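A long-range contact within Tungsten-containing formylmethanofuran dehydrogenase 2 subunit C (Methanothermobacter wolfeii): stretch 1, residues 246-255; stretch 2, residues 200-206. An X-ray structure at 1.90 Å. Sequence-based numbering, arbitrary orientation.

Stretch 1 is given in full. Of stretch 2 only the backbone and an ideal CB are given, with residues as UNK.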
# COMPACT_ATOMS: atom_id res chain seq x y z
N GLU C 246 16.31 18.10 20.76
CA GLU C 246 15.87 19.15 21.68
C GLU C 246 14.35 19.31 21.61
O GLU C 246 13.77 19.34 20.52
CB GLU C 246 16.55 20.49 21.37
CG GLU C 246 16.30 21.56 22.43
CD GLU C 246 16.77 22.94 22.02
OE1 GLU C 246 16.34 23.41 20.94
OE2 GLU C 246 17.54 23.55 22.78
N GLY C 247 13.73 19.43 22.77
CA GLY C 247 12.28 19.59 22.82
C GLY C 247 11.73 19.61 24.23
O GLY C 247 12.48 19.86 25.17
N ASP C 248 10.44 19.32 24.43
CA ASP C 248 9.40 19.04 23.44
C ASP C 248 8.85 20.40 23.01
O ASP C 248 8.26 21.11 23.84
CB ASP C 248 8.31 18.17 24.09
CG ASP C 248 7.16 17.73 23.22
OD1 ASP C 248 6.99 18.29 22.12
OD2 ASP C 248 6.40 16.85 23.66
N HIS C 249 8.98 20.76 21.72
CA HIS C 249 8.54 22.08 21.27
C HIS C 249 7.00 22.27 21.20
O HIS C 249 6.56 23.33 20.79
CB HIS C 249 9.22 22.50 19.98
CG HIS C 249 10.71 22.55 20.04
ND1 HIS C 249 11.41 21.79 19.15
CD2 HIS C 249 11.60 23.17 20.86
CE1 HIS C 249 12.68 21.99 19.41
NE2 HIS C 249 12.85 22.79 20.43
N ALA C 250 6.19 21.31 21.71
CA ALA C 250 4.77 21.53 21.96
C ALA C 250 4.67 22.46 23.19
O ALA C 250 3.63 23.07 23.39
CB ALA C 250 4.06 20.22 22.28
N ILE C 251 5.74 22.53 24.03
CA ILE C 251 5.83 23.36 25.23
C ILE C 251 6.59 24.65 24.88
O ILE C 251 7.62 24.60 24.20
CB ILE C 251 6.55 22.59 26.37
CG1 ILE C 251 5.75 21.33 26.79
CG2 ILE C 251 6.84 23.49 27.60
CD1 ILE C 251 4.44 21.59 27.63
N LYS C 252 6.11 25.80 25.38
CA LYS C 252 6.76 27.09 25.11
C LYS C 252 8.10 27.17 25.83
O LYS C 252 8.18 26.81 27.00
CB LYS C 252 5.85 28.26 25.54
CG LYS C 252 4.62 28.40 24.67
CD LYS C 252 3.70 29.50 25.17
CE LYS C 252 2.41 29.54 24.37
NZ LYS C 252 1.41 30.47 24.94
N GLY C 253 9.13 27.62 25.12
CA GLY C 253 10.47 27.78 25.67
C GLY C 253 11.15 26.49 26.09
O GLY C 253 12.03 26.53 26.95
N ALA C 254 10.77 25.33 25.48
CA ALA C 254 11.31 24.02 25.85
C ALA C 254 12.82 23.92 25.56
O ALA C 254 13.26 24.34 24.49
CB ALA C 254 10.57 22.92 25.10
N LYS C 255 13.59 23.40 26.52
CA LYS C 255 15.05 23.20 26.43
C LYS C 255 15.48 21.79 26.82
O LYS C 255 16.66 21.57 27.10
CB LYS C 255 15.77 24.22 27.33
CG LYS C 255 15.52 25.68 27.01
CD LYS C 255 16.11 26.09 25.67
CE LYS C 255 16.24 27.59 25.55
NZ LYS C 255 16.68 27.99 24.19
N UNK C 200 9.14 9.16 24.92
CA UNK C 200 10.16 9.63 25.86
C UNK C 200 10.23 11.15 25.80
O UNK C 200 10.22 11.73 24.72
CB UNK C 200 11.52 9.01 25.55
N UNK C 201 10.22 11.79 26.96
CA UNK C 201 10.31 13.24 27.04
C UNK C 201 9.07 13.99 26.59
O UNK C 201 9.16 15.20 26.33
CB UNK C 201 11.50 13.71 26.20
N UNK C 202 7.92 13.31 26.51
CA UNK C 202 6.66 13.94 26.13
C UNK C 202 6.38 15.14 27.02
O UNK C 202 6.48 15.03 28.24
CB UNK C 202 5.51 12.94 26.21
N UNK C 203 6.17 16.31 26.41
CA UNK C 203 5.89 17.57 27.10
C UNK C 203 7.01 18.02 28.08
O UNK C 203 6.76 18.81 28.99
CB UNK C 203 4.57 17.43 27.87
N UNK C 204 8.27 17.58 27.87
CA UNK C 204 9.36 18.01 28.74
C UNK C 204 9.71 19.49 28.43
O UNK C 204 9.61 19.93 27.27
CB UNK C 204 10.58 17.11 28.56
N UNK C 205 10.09 20.24 29.47
CA UNK C 205 10.53 21.64 29.37
C UNK C 205 12.06 21.80 29.60
O UNK C 205 12.64 22.81 29.21
CB UNK C 205 9.76 22.49 30.39
N UNK C 206 12.69 20.80 30.21
CA UNK C 206 14.11 20.82 30.55
C UNK C 206 14.56 19.47 31.09
O UNK C 206 13.76 18.53 31.15
CB UNK C 206 14.40 21.92 31.57

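The end of a strand and the loop that follows it meet a second segment without regular structure, and stretch 1 brings to the contact a carboxylate at Asp248, the branched side chain of Ile251 and several backbone groups. Stretch 2 can be read against these, position by position.

Position 200 lies beyond the reach of stretch 1: an ideal CB has none of its atoms within 5.5 Å. The contact sets no preference, and many residues would serve. The deposited residue is Ala200.

At position 201 phi is 72° and psi 17°, a left-handed conformation that by itself favours glycine, although asparagine or aspartate can also adopt it. An ideal CB would again find nothing of stretch 1 within 5.5 Å, so the argument rests on the backbone. The residue is Gly201, which opens a type II turn; the N atom of residue 204 donates a hydrogen bond to Gly201 O at 3.0 Å. Gly201 O also lies 3.8 Å from Asp248 CB.

Position 202, with phi/psi of -54/125, is the first of the two central residues of that turn and does not require glycine. A CB would point away from stretch 1, though still 4.8 Å from Asp248 OD2, so small or polar residues would be reasonable and proline would suit the phi. The deposited residue is Gly202, which fills this place in the turn without a side chain; its C lies 3.8 Å from Asp248 OD2.

Position 203 has phi 59° and psi 25°, the place in a type II turn where glycine is commonest and asparagine is well tolerated. The main attraction from stretch 1 is directed at the backbone: N donates to Asp248 OD2 at 2.8 Å and 163°, an interaction any residue except proline could make. The ideal CB points away overall, yet sits 4.2 Å from Ile251 CD1, so a side chain with an aliphatic base would pack there. The residue is Glu203, less expected at this phi. Its CB lies 4.1 Å from Ile251 CD1, while its carboxylate oxygens are hydrogen-bonded elsewhere in the structure.

At position 204 the backbone is extended, and O accepts from Asp248 N at 3.0 Å. CA-to-CB points sideways, with the ideal CB 4.8 Å from Gly247 O. An apolar side chain, unbranched like methionine or branched like leucine, could lie along this backbone. The residue is Met204; with chi1 in p, its side chain runs beside the backbone of Gly247, and its CG comes to 3.5 Å from Gly247 O.

Position 205 places its ideal CB 4.2 Å from Ile251 CG2 and 5.0 Å from Ala254 CA. An apolar CB suits the neighbouring Ile251 CG2; alanine is enough, and larger side chains are not excluded by stretch 1. Its O accepts from Lys255 N at 2.9 Å and 166°. Ala205 provides just a methyl, whose CB makes an apolar contact with Ile251 CG2 at 4.2 Å.

Position 206 is almost fully extended, phi/psi -173/-178, a region readily reached by glycine and less comfortable for other residues. A CB would point sideways, 4.9 Å from Lys255 C. The residue is Gly206, whose CA packs 4.1 Å from Lys255 C.

Stretch 2 200-206: AGGEMAG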
# COMPACT_ATOMS: atom_id res chain seq x y z
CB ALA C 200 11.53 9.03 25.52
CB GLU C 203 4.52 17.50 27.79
CG GLU C 203 3.38 17.37 26.80
CD GLU C 203 2.07 17.02 27.47
OE1 GLU C 203 1.83 15.82 27.71
OE2 GLU C 203 1.31 17.96 27.79
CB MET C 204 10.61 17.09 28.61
CG MET C 204 11.42 17.33 27.34
SD MET C 204 12.81 16.18 27.05
CE MET C 204 13.64 16.20 28.62
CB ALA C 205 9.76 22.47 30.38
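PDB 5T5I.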